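Local coordinates for protein beta-N-acetylhexosaminidase (Microbacterium sp. HJ5, PDB 7BWG) that probably hydrolyses terminal non-reducing N-acetyl-D-hexosamine residues of N-acetyl-beta-D-hexosaminides, as a family 20 glycoside hydrolase, at residues 345-350 against 360-365; 403-408 against 420-425. One frame throughout, in Å; residues are numbered along the deposited sequence.

Both contacts belong to the family 20 catalytic domain and follow one another in series along the chain, neither enclosing nor crossing the other. Contact 1 comes first: strand 346-350 follows helix 326-341 after a short loop, and the chain returns after a twelve-residue loop, 351-362, with no helix or strand in it, to lay strand 363-366 parallel beside the first in the barrel sheet. The chain then passes through helix 377-386, strand 391-393 and helix 396-399. Contact 2 closes the irregular loop between helix 396-399 and helix 422-426, holding 403-408 against the start of the latter outside the sheet. The two contact centres lie 29 Å apart, with nearest atoms about 11 Å apart.

Contact 1 of 2, residues 345-350 against 360-365; sequences KTPVAW and AGATVG
Three backbone hydrogen bonds join strand 346-350 to strand 363-365 in parallel register, with Val348 beside Thr363, Ala349 beside Val364 and Trp350 beside Gly365. Thr363 N donates to Pro347 O at 2.8 Å, nearly along the C=O axis. Ala349 uses both its polar backbone atoms on this neighbour: its N reaches Thr363 O at 2.9 Å, and its O receives Gly365 N at 3.0 Å, both bonds lying in the carbonyl plane. Each of these two acceptors also meets a CA-H, from Val348 and Val364 respectively. Val348, between the bonded residues, turns its backbone the other way, to Leu314 and Leu316 of strand 313-317, so both edges of strand 346-350 are engaged.

On the face bearing Val348 and Thr363, the two side chains run side by side, Val348 CG1 lying 3.7 Å from Thr363 CG2. Thr363 OG1 meets the methyl CG2 of Thr346, whose side chain crosses it at about a right angle. Trp350 brings the CE3 edge of its indole to Gly365 O, near the ring plane, while NE1 is hydrogen-bonded to Glu232 OE2. Its side chain is about 9 Å from that of Glu320, the predicted proton donor. This position, at the C-terminal end of the strand, is consistent with lining the predicted active site; neighbouring parallel strands are the building pattern of the TIM barrel that forms this family's catalytic domain.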
loop_
_atom_site.group_PDB
_atom_site.type_symbol
_atom_site.label_atom_id
_atom_site.label_comp_id
_atom_site.label_asym_id
_atom_site.label_seq_id
_atom_site.Cartn_x
_atom_site.Cartn_y
_atom_site.Cartn_z
ATOM N N LYS A 345 -4.562 6.188 -5.764
ATOM C CA LYS A 345 -5.855 5.535 -5.637
ATOM C C LYS A 345 -6.959 6.427 -6.187
ATOM O O LYS A 345 -6.792 7.639 -6.349
ATOM C CB LYS A 345 -6.154 5.190 -4.174
ATOM C CG LYS A 345 -5.137 4.266 -3.528
ATOM C CD LYS A 345 -5.142 2.896 -4.181
ATOM C CE LYS A 345 -4.311 1.905 -3.386
ATOM N NZ LYS A 345 -4.221 0.588 -4.071
ATOM N N THR A 346 -8.099 5.805 -6.475
ATOM C CA THR A 346 -9.289 6.539 -6.882
ATOM C C THR A 346 -10.119 6.863 -5.648
ATOM O O THR A 346 -10.551 5.938 -4.948
ATOM C CB THR A 346 -10.116 5.730 -7.869
ATOM O OG1 THR A 346 -9.433 5.661 -9.127
ATOM C CG2 THR A 346 -11.481 6.374 -8.075
ATOM N N PRO A 347 -10.362 8.133 -5.343
ATOM C CA PRO A 347 -11.111 8.470 -4.130
ATOM C C PRO A 347 -12.611 8.334 -4.331
ATOM O O PRO A 347 -13.151 8.599 -5.407
ATOM C CB PRO A 347 -10.720 9.930 -3.862
ATOM C CG PRO A 347 -10.117 10.444 -5.153
ATOM C CD PRO A 347 -10.036 9.321 -6.146
ATOM N N VAL A 348 -13.283 7.906 -3.265
ATOM C CA VAL A 348 -14.730 7.727 -3.259
ATOM C C VAL A 348 -15.324 8.618 -2.178
ATOM O O VAL A 348 -14.727 8.800 -1.111
ATOM C CB VAL A 348 -15.129 6.254 -3.034
ATOM C CG1 VAL A 348 -16.559 6.015 -3.494
ATOM C CG2 VAL A 348 -14.169 5.326 -3.762
ATOM N N ALA A 349 -16.500 9.175 -2.457
ATOM C CA ALA A 349 -17.173 10.058 -1.517
ATOM C C ALA A 349 -18.677 9.929 -1.704
ATOM O O ALA A 349 -19.155 9.343 -2.677
ATOM C CB ALA A 349 -16.726 11.513 -1.695
ATOM N N TRP A 350 -19.425 10.478 -0.752
ATOM C CA TRP A 350 -20.869 10.544 -0.894
ATOM C C TRP A 350 -21.248 11.691 -1.828
ATOM O O TRP A 350 -20.489 12.645 -2.021
ATOM C CB TRP A 350 -21.536 10.709 0.474
ATOM C CG TRP A 350 -21.280 9.547 1.392
ATOM C CD1 TRP A 350 -20.408 9.502 2.440
ATOM C CD2 TRP A 350 -21.899 8.258 1.331
ATOM N NE1 TRP A 350 -20.447 8.266 3.037
ATOM C CE2 TRP A 350 -21.356 7.484 2.374
ATOM C CE3 TRP A 350 -22.863 7.686 0.499
ATOM C CZ2 TRP A 350 -21.745 6.169 2.603
ATOM C CZ3 TRP A 350 -23.245 6.383 0.726
ATOM C CH2 TRP A 350 -22.691 5.640 1.768
ATOM N N ALA A 360 -10.644 15.180 -8.974
ATOM C CA ALA A 360 -10.833 14.925 -10.397
ATOM C C ALA A 360 -11.034 13.431 -10.595
ATOM O O ALA A 360 -10.163 12.636 -10.230
ATOM C CB ALA A 360 -9.637 15.423 -11.216
ATOM N N GLY A 361 -12.176 13.054 -11.163
ATOM C CA GLY A 361 -12.462 11.652 -11.392
ATOM C C GLY A 361 -12.867 10.878 -10.160
ATOM O O GLY A 361 -12.744 9.649 -10.145
ATOM N N ALA A 362 -13.352 11.559 -9.126
ATOM C CA ALA A 362 -13.720 10.886 -7.888
ATOM C C ALA A 362 -15.001 10.080 -8.066
ATOM O O ALA A 362 -15.925 10.494 -8.772
ATOM C CB ALA A 362 -13.893 11.904 -6.761
ATOM N N THR A 363 -15.047 8.923 -7.413
ATOM C CA THR A 363 -16.170 7.998 -7.464
ATOM C C THR A 363 -17.127 8.283 -6.302
ATOM O O THR A 363 -16.744 8.861 -5.284
ATOM C CB THR A 363 -15.641 6.558 -7.439
ATOM O OG1 THR A 363 -15.037 6.261 -8.704
ATOM C CG2 THR A 363 -16.737 5.539 -7.179
ATOM N N VAL A 364 -18.397 7.911 -6.479
ATOM C CA VAL A 364 -19.460 8.386 -5.601
ATOM C C VAL A 364 -20.421 7.264 -5.238
ATOM O O VAL A 364 -20.730 6.402 -6.065
ATOM C CB VAL A 364 -20.229 9.542 -6.264
ATOM C CG1 VAL A 364 -21.555 9.795 -5.556
ATOM C CG2 VAL A 364 -19.371 10.765 -6.268
ATOM N N GLY A 365 -20.889 7.276 -3.990
ATOM C CA GLY A 365 -22.087 6.553 -3.616
ATOM C C GLY A 365 -23.265 7.493 -3.431
ATOM O O GLY A 365 -23.411 8.098 -2.367
#

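Contact 2 of 2, residues 403-408 against 420-425; sequences MKYPTG and TSVQRA
A single backbone hydrogen bond pins the loop 403-408 to the residue that leads into helix 422-426: Thr420 N donates to Lys404 O at 2.8 Å, the donor lying nearly on the C=O axis. The buried part of the contact is formed by Met403, Tyr405, Thr420 and Val422. Met403 crosses Thr420 at about a right angle and lays its CG 3.5 Å from Thr420 OG1, then bends at chi2 and chi3 (66° and 68°) so that the end of the chain leads away. That hydroxyl is also hydrogen-bonded to Asp397 O, and Arg424 NH1 adds a weak bond to it; the same NH1 donates to Gly418 O. Farther along, Tyr405 has CG anti to its carbonyl carbon, a torsion that brings the far end of the ring nearer the helix start. Its CE1 edge meets Val422 CG2 at 3.5 Å, with the methyl in the ring plane.

Pro406, though an exposed ring, still packs closely at the border of the contact, its CD 3.3 Å from Thr420 O. Its CG lies 3.7 Å from Ser421 CB. The loose part is the end of the loop beyond it, where the exposed Thr407 and Gly408 touch nothing of 420-425. Ser421 is the N-cap, its OG in the crowded position between N and carbonyl carbon (chi1 64°), where it accepts from Arg424 N at 2.9 Å. The capped first turn of this short, weakly bonded helix packs against the preceding loop. Arg467, at the start of helix 467-475, forms a cation-pi contact with Tyr405 and donates to Met403 O, while Val422 packs on that arginine and on Trp488 and Phe491 of helix 488-497.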
loop_
_atom_site.group_PDB
_atom_site.type_symbol
_atom_site.label_atom_id
_atom_site.label_comp_id
_atom_site.label_asym_id
_atom_site.label_seq_id
_atom_site.Cartn_x
_atom_site.Cartn_y
_atom_site.Cartn_z
ATOM N N MET A 403 -32.740 -0.395 6.454
ATOM C CA MET A 403 -34.054 0.218 6.570
ATOM C C MET A 403 -35.092 -0.824 6.968
ATOM O O MET A 403 -35.106 -1.939 6.438
ATOM C CB MET A 403 -34.453 0.884 5.253
ATOM C CG MET A 403 -35.347 2.101 5.421
ATOM S SD MET A 403 -34.511 3.461 6.257
ATOM C CE MET A 403 -33.294 3.929 5.029
ATOM N N LYS A 404 -35.964 -0.446 7.904
ATOM C CA LYS A 404 -36.965 -1.356 8.449
ATOM C C LYS A 404 -37.791 -2.003 7.342
ATOM O O LYS A 404 -38.020 -1.414 6.281
ATOM C CB LYS A 404 -37.901 -0.602 9.397
ATOM C CG LYS A 404 -37.576 -0.734 10.872
ATOM C CD LYS A 404 -38.448 0.210 11.693
ATOM C CE LYS A 404 -38.467 -0.177 13.162
ATOM N NZ LYS A 404 -39.127 -1.496 13.378
ATOM N N TYR A 405 -38.233 -3.243 7.596
ATOM C CA TYR A 405 -39.247 -3.841 6.745
ATOM C C TYR A 405 -40.617 -3.284 7.122
ATOM O O TYR A 405 -40.873 -2.995 8.292
ATOM C CB TYR A 405 -39.267 -5.360 6.895
ATOM C CG TYR A 405 -38.225 -6.126 6.107
ATOM C CD1 TYR A 405 -38.478 -6.539 4.806
ATOM C CD2 TYR A 405 -37.000 -6.464 6.673
ATOM C CE1 TYR A 405 -37.534 -7.248 4.081
ATOM C CE2 TYR A 405 -36.047 -7.176 5.954
ATOM C CZ TYR A 405 -36.321 -7.564 4.659
ATOM O OH TYR A 405 -35.380 -8.271 3.939
ATOM N N PRO A 406 -41.512 -3.114 6.150
ATOM C CA PRO A 406 -42.891 -2.751 6.508
ATOM C C PRO A 406 -43.626 -3.878 7.208
ATOM O O PRO A 406 -44.523 -3.606 8.015
ATOM C CB PRO A 406 -43.528 -2.407 5.155
ATOM C CG PRO A 406 -42.723 -3.168 4.164
ATOM C CD PRO A 406 -41.322 -3.203 4.693
ATOM N N THR A 407 -43.268 -5.133 6.927
ATOM C CA THR A 407 -43.903 -6.282 7.565
ATOM C C THR A 407 -43.677 -6.251 9.072
ATOM O O THR A 407 -44.625 -6.056 9.841
ATOM C CB THR A 407 -43.367 -7.589 6.978
ATOM N N GLY A 408 -42.432 -6.457 9.501
ATOM C CA GLY A 408 -42.069 -6.236 10.881
ATOM C C GLY A 408 -41.171 -7.297 11.489
ATOM O O GLY A 408 -41.631 -8.194 12.201
ATOM N N THR A 420 -38.847 -0.024 4.054
ATOM C CA THR A 420 -38.578 -0.405 2.670
ATOM C C THR A 420 -39.053 -1.836 2.450
ATOM O O THR A 420 -38.506 -2.775 3.039
ATOM C CB THR A 420 -37.092 -0.269 2.343
ATOM O OG1 THR A 420 -36.716 1.113 2.379
ATOM C CG2 THR A 420 -36.797 -0.836 0.961
ATOM N N SER A 421 -40.067 -2.000 1.605
ATOM C CA SER A 421 -40.498 -3.331 1.219
ATOM C C SER A 421 -39.505 -3.938 0.233
ATOM O O SER A 421 -38.748 -3.234 -0.442
ATOM C CB SER A 421 -41.898 -3.291 0.604
ATOM O OG SER A 421 -41.911 -2.538 -0.597
ATOM N N VAL A 422 -39.507 -5.272 0.165
ATOM C CA VAL A 422 -38.663 -5.966 -0.805
ATOM C C VAL A 422 -39.003 -5.508 -2.218
ATOM O O VAL A 422 -38.121 -5.381 -3.077
ATOM C CB VAL A 422 -38.811 -7.491 -0.648
ATOM C CG1 VAL A 422 -38.013 -8.225 -1.717
ATOM C CG2 VAL A 422 -38.366 -7.925 0.738
ATOM N N GLN A 423 -40.285 -5.238 -2.474
ATOM C CA GLN A 423 -40.693 -4.707 -3.770
ATOM C C GLN A 423 -40.115 -3.317 -3.999
ATOM O O GLN A 423 -39.584 -3.023 -5.076
ATOM C CB GLN A 423 -42.218 -4.676 -3.862
ATOM C CG GLN A 423 -42.751 -3.799 -4.979
ATOM C CD GLN A 423 -44.116 -4.240 -5.461
ATOM O OE1 GLN A 423 -44.810 -5.001 -4.788
ATOM N NE2 GLN A 423 -44.507 -3.768 -6.639
ATOM N N ARG A 424 -40.216 -2.445 -2.993
ATOM C CA ARG A 424 -39.674 -1.097 -3.120
ATOM C C ARG A 424 -38.160 -1.114 -3.279
ATOM O O ARG A 424 -37.596 -0.243 -3.953
ATOM C CB ARG A 424 -40.084 -0.267 -1.906
ATOM C CG ARG A 424 -39.551 1.146 -1.886
ATOM C CD ARG A 424 -39.307 1.569 -0.456
ATOM N NE ARG A 424 -39.532 2.993 -0.255
ATOM C CZ ARG A 424 -39.330 3.619 0.898
ATOM N NH1 ARG A 424 -38.893 2.948 1.956
ATOM N NH2 ARG A 424 -39.560 4.917 0.991
ATOM N N ALA A 425 -37.486 -2.097 -2.676
ATOM C CA ALA A 425 -36.054 -2.265 -2.894
ATOM C C ALA A 425 -35.735 -2.663 -4.327
ATOM O O ALA A 425 -34.592 -2.499 -4.767
ATOM C CB ALA A 425 -35.494 -3.309 -1.926
#